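Local coordinates for protein beta-lactamase (Chitinophaga pinensis, PDB 6N36) that probably hydrolyses the amide bond of beta-lactam rings with a pair of zinc ions, as many metallo-beta-lactamases do, at residues P201-G204 against K205-Y209; D254-L257 against D258-Q262. All blocks are in the same frame, centred on the assembly; numbering follows the deposited sequence. Where two conformers were deposited one is given.

How the contacts relate
Two local contacts, each within one helix, lie in series along the chain: contact 1 forms the first turns of helix 203-215, and contact 2 a middle stretch of the C-terminal helix 250-268. Their centres are 16 Å apart and the nearest atoms about 5 Å, so they do not touch directly. The helices nonetheless pack against each other, Y264 of the later one meeting Y207 and A208, and L211 of the earlier one meeting W260 and Q261. Helix 203-215 links strands 177-182 and 221-223 of the five-stranded sheet of the metallo-beta-lactamase fold, and helix 250-268 joins that half of the fold by packing against it.

Contact 1 (P201-G204 against K205-Y209); sequences PEVG and KDYAY
V203 and Y207 meet one turn apart at the start of helix 203-215, the helix of the beta-alpha-beta unit that joins strands 177-182 and 221-223 of the metallo-beta-lactamase fold. The two side chains run side by side and point the same way, with V203 CG2 3.6 Å from Y207 CE2. That methyl stands anti to the valine's backbone nitrogen while CG1 takes the remaining place between nitrogen and carbonyl carbon (chi1 61°). The carbonyl oxygen V203 O also approaches the tyrosine ring obliquely, 3.3 Å from Y207 CD2, while accepting the hydrogen bond from Y207 N at 3.0 Å.

E202 occupies the N-cap position, and its carbonyl opens the helical ladder: D206 N donates to E202 O over 2.9 Å. A208 N continues the series with a bond to G204 O. On the solvent side the glutamate, bent at chi2, crosses the lysine chain at a slant in the conformer given, with E202 OE1 3.5 Å from K205 CD. The charged ends do not close a salt bridge, since E202 OE2 and K205 NZ remain 4.4 Å apart, and any attraction between them is probably modest.

In the next shell, D206 OD2 is hydrogen-bonded to Y200 OH, tying the first turn to the segment that leads into it. Y207 OH bonds to the carbonyl of S187, and its side chain, about 8 Å from a bound zinc, touches Y121, I188 and Y264, which should restrain the phenol. A water bridges the lead-in to the first turn, donating to P201 O at 2.8 Å and accepting a hydrogen bond from K205 N.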
loop_
_atom_site.group_PDB
_atom_site.type_symbol
_atom_site.label_atom_id
_atom_site.label_comp_id
_atom_site.label_asym_id
_atom_site.label_seq_id
_atom_site.Cartn_x
_atom_site.Cartn_y
_atom_site.Cartn_z
ATOM N N PRO A 201 -5.804 12.571 17.977
ATOM C CA PRO A 201 -5.388 13.932 18.296
ATOM C C PRO A 201 -4.064 14.327 17.628
ATOM O O PRO A 201 -3.932 15.537 17.369
ATOM C CB PRO A 201 -5.253 13.937 19.818
ATOM C CG PRO A 201 -6.133 12.801 20.266
ATOM C CD PRO A 201 -6.130 11.785 19.172
ATOM N N GLU A 202 -3.196 13.382 17.304
ATOM C CA GLU A 202 -1.865 13.728 16.719
ATOM C C GLU A 202 -1.905 13.794 15.194
ATOM O O GLU A 202 -0.843 13.892 14.585
ATOM C CB GLU A 202 -0.824 12.743 17.234
ATOM C CG GLU A 202 -0.726 12.771 18.744
ATOM C CD GLU A 202 -0.269 14.081 19.362
ATOM O OE1 GLU A 202 0.954 14.305 19.319
ATOM O OE2 GLU A 202 -1.139 14.872 19.899
ATOM N N VAL A 203 -3.086 13.752 14.596
ATOM C CA VAL A 203 -3.197 13.628 13.137
ATOM C C VAL A 203 -2.386 14.717 12.416
ATOM O O VAL A 203 -1.693 14.363 11.457
ATOM C CB VAL A 203 -4.663 13.630 12.707
ATOM C CG1 VAL A 203 -5.406 14.894 13.070
ATOM C CG2 VAL A 203 -4.754 13.368 11.261
ATOM N N GLY A 204 -2.496 15.972 12.778
ATOM C CA GLY A 204 -1.785 17.024 12.019
ATOM C C GLY A 204 -0.295 16.996 12.277
ATOM O O GLY A 204 0.470 17.264 11.336
ATOM N N LYS A 205 0.124 16.671 13.479
ATOM C CA LYS A 205 1.568 16.573 13.774
ATOM C C LYS A 205 2.152 15.424 12.927
ATOM O O LYS A 205 3.283 15.526 12.402
ATOM C CB LYS A 205 1.775 16.347 15.264
ATOM C CG LYS A 205 1.337 17.540 16.108
ATOM C CD LYS A 205 1.537 17.277 17.600
ATOM C CE LYS A 205 1.220 18.500 18.413
ATOM N NZ LYS A 205 -0.217 18.835 18.315
ATOM N N ASP A 206 1.381 14.333 12.798
ATOM C CA ASP A 206 1.820 13.145 12.046
ATOM C C ASP A 206 1.915 13.486 10.562
ATOM O O ASP A 206 2.871 13.092 9.894
ATOM C CB ASP A 206 0.890 11.969 12.317
ATOM C CG ASP A 206 1.249 11.183 13.547
ATOM O OD1 ASP A 206 2.283 11.496 14.225
ATOM O OD2 ASP A 206 0.457 10.214 13.879
ATOM N N TYR A 207 0.898 14.119 9.991
ATOM C CA TYR A 207 0.950 14.495 8.570
ATOM C C TYR A 207 2.138 15.417 8.314
ATOM O O TYR A 207 2.832 15.217 7.317
ATOM C CB TYR A 207 -0.312 15.221 8.125
ATOM C CG TYR A 207 -1.416 14.345 7.589
ATOM C CD1 TYR A 207 -1.296 13.720 6.360
ATOM C CD2 TYR A 207 -2.568 14.145 8.325
ATOM C CE1 TYR A 207 -2.346 12.998 5.834
ATOM C CE2 TYR A 207 -3.633 13.422 7.798
ATOM C CZ TYR A 207 -3.506 12.815 6.571
ATOM O OH TYR A 207 -4.600 12.152 6.050
ATOM N N ALA A 208 2.397 16.339 9.208
ATOM C CA ALA A 208 3.520 17.282 9.042
ATOM C C ALA A 208 4.838 16.511 9.003
ATOM O O ALA A 208 5.710 16.740 8.121
ATOM C CB ALA A 208 3.555 18.317 10.107
ATOM N N TYR A 209 4.986 15.554 9.931
ATOM C CA TYR A 209 6.163 14.671 9.994
ATOM C C TYR A 209 6.316 13.913 8.683
ATOM O O TYR A 209 7.398 13.889 8.034
ATOM C CB TYR A 209 6.105 13.722 11.204
ATOM C CG TYR A 209 7.086 12.584 11.081
ATOM C CD1 TYR A 209 8.402 12.742 11.449
ATOM C CD2 TYR A 209 6.758 11.385 10.479
ATOM C CE1 TYR A 209 9.328 11.759 11.240
ATOM C CE2 TYR A 209 7.664 10.374 10.273
ATOM C CZ TYR A 209 8.960 10.523 10.747
ATOM O OH TYR A 209 9.922 9.566 10.518
HETATM O O HOH W 1 -2.359 16.982 15.501
#

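Contact 2 (D254-L257 against D258-Q262); sequences DDVL and DEWQQ
The indole of W260 meets V256 at its edge: V256 CG1 lies in the ring plane, 4.0 Å from W260 CD1. The carbonyl oxygen V256 O comes to the same carbon obliquely, at 3.3 Å, while also receiving the W260 N hydrogen bond. Both side chains leave helix 250-268 in the same direction, and the valine, in the conformer given, puts CG1 beside its own carbonyl carbon (chi1 166°), on the side of the tryptophan one turn later. Beyond the pair, I185 touches both V256 and W260, while S187 and L211 add to the packing around the indole.

Four successive i to i+4 bonds make this a regular stretch of alpha-helix. The shortest runs from Q261 N to L257 O at 2.8 Å, and D258 N reaches D254 O at 2.9 Å. L257 is buried against M214 and K215 of helix 203-215 and against P186, so the helix has an apolar side facing the fold.

Acidic side chains gather beside this packed strip, D254 and D258 near K215, and D255 and E259 further round the helix. In the conformer given for D258, its OD2 stands 4.8 Å from D255 OD1. D254 has salt bridges to R250 and K215, and the same lysine makes a weak, long ion pair with D258. This gathering of negative charge would probably raise the pKa of the carboxylates somewhat, an effect that the cations R250 and K215 should partly counter.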
loop_
_atom_site.group_PDB
_atom_site.type_symbol
_atom_site.label_atom_id
_atom_site.label_comp_id
_atom_site.label_asym_id
_atom_site.label_seq_id
_atom_site.Cartn_x
_atom_site.Cartn_y
_atom_site.Cartn_z
ATOM N N ASP A 254 8.092 14.466 -6.079
ATOM C CA ASP A 254 8.191 15.794 -5.433
ATOM C C ASP A 254 6.919 16.604 -5.677
ATOM O O ASP A 254 6.471 17.297 -4.746
ATOM C CB ASP A 254 9.458 16.494 -5.929
ATOM C CG ASP A 254 10.689 15.917 -5.256
ATOM O OD1 ASP A 254 10.591 15.645 -4.025
ATOM O OD2 ASP A 254 11.754 15.832 -5.914
ATOM N N ASP A 255 6.374 16.574 -6.884
ATOM C CA ASP A 255 5.177 17.369 -7.228
ATOM C C ASP A 255 3.981 16.894 -6.386
ATOM O O ASP A 255 3.265 17.756 -5.862
ATOM C CB ASP A 255 4.881 17.290 -8.722
ATOM C CG ASP A 255 5.865 18.115 -9.548
ATOM O OD1 ASP A 255 6.725 18.828 -8.944
ATOM O OD2 ASP A 255 5.830 17.984 -10.758
ATOM N N VAL A 256 3.765 15.595 -6.213
ATOM C CA VAL A 256 2.609 15.076 -5.414
ATOM C C VAL A 256 2.796 15.480 -3.945
ATOM O O VAL A 256 1.856 15.940 -3.293
ATOM C CB VAL A 256 2.476 13.543 -5.558
ATOM C CG1 VAL A 256 1.539 12.955 -4.511
ATOM C CG2 VAL A 256 2.025 13.158 -6.952
ATOM N N LEU A 257 4.003 15.357 -3.407
ATOM C CA LEU A 257 4.219 15.730 -1.989
ATOM C C LEU A 257 4.054 17.239 -1.809
ATOM O O LEU A 257 3.488 17.676 -0.811
ATOM C CB LEU A 257 5.603 15.274 -1.541
ATOM C CG LEU A 257 5.823 13.769 -1.418
ATOM C CD1 LEU A 257 7.229 13.477 -0.955
ATOM C CD2 LEU A 257 4.825 13.113 -0.485
ATOM N N ASP A 258 4.554 18.035 -2.729
ATOM C CA ASP A 258 4.413 19.514 -2.657
ATOM C C ASP A 258 2.917 19.876 -2.692
ATOM O O ASP A 258 2.504 20.780 -1.914
ATOM C CB ASP A 258 5.240 20.176 -3.768
ATOM C CG ASP A 258 6.753 20.098 -3.574
ATOM O OD1 ASP A 258 7.197 19.712 -2.487
ATOM O OD2 ASP A 258 7.493 20.468 -4.515
ATOM N N GLU A 259 2.121 19.213 -3.541
ATOM C CA GLU A 259 0.656 19.479 -3.606
ATOM C C GLU A 259 0.051 19.175 -2.228
ATOM O O GLU A 259 -0.734 20.010 -1.716
ATOM C CB GLU A 259 -0.030 18.694 -4.721
ATOM C CG GLU A 259 0.333 19.165 -6.127
ATOM C CD GLU A 259 0.027 18.209 -7.274
ATOM O OE1 GLU A 259 -0.828 17.314 -7.096
ATOM O OE2 GLU A 259 0.635 18.389 -8.372
ATOM N N TRP A 260 0.383 18.026 -1.644
ATOM C CA TRP A 260 -0.185 17.730 -0.316
ATOM C C TRP A 260 0.349 18.689 0.764
ATOM O O TRP A 260 -0.401 19.009 1.700
ATOM C CB TRP A 260 -0.071 16.255 0.043
ATOM C CG TRP A 260 -1.063 15.448 -0.732
ATOM C CD1 TRP A 260 -0.762 14.622 -1.764
ATOM C CD2 TRP A 260 -2.496 15.472 -0.614
ATOM N NE1 TRP A 260 -1.920 14.107 -2.297
ATOM C CE2 TRP A 260 -2.995 14.623 -1.622
ATOM C CE3 TRP A 260 -3.407 16.137 0.222
ATOM C CZ2 TRP A 260 -4.372 14.412 -1.805
ATOM C CZ3 TRP A 260 -4.766 15.942 0.013
ATOM C CH2 TRP A 260 -5.234 15.098 -0.993
ATOM N N GLN A 261 1.595 19.159 0.657
ATOM C CA GLN A 261 2.121 20.124 1.649
ATOM C C GLN A 261 1.328 21.440 1.523
ATOM O O GLN A 261 1.016 22.039 2.526
ATOM C CB GLN A 261 3.614 20.347 1.454
ATOM C CG GLN A 261 4.199 21.335 2.446
ATOM C CD GLN A 261 4.339 20.715 3.817
ATOM O OE1 GLN A 261 5.067 19.721 3.953
ATOM N NE2 GLN A 261 3.617 21.243 4.782
ATOM N N GLN A 262 0.987 21.849 0.301
ATOM C CA GLN A 262 0.239 23.123 0.143
ATOM C C GLN A 262 -1.176 22.923 0.675
ATOM O O GLN A 262 -1.697 23.869 1.308
ATOM C CB GLN A 262 0.153 23.562 -1.305
ATOM C CG GLN A 262 1.477 23.988 -1.887
ATOM C CD GLN A 262 1.194 24.220 -3.353
ATOM O OE1 GLN A 262 0.495 25.170 -3.711
ATOM N NE2 GLN A 262 1.654 23.306 -4.196
#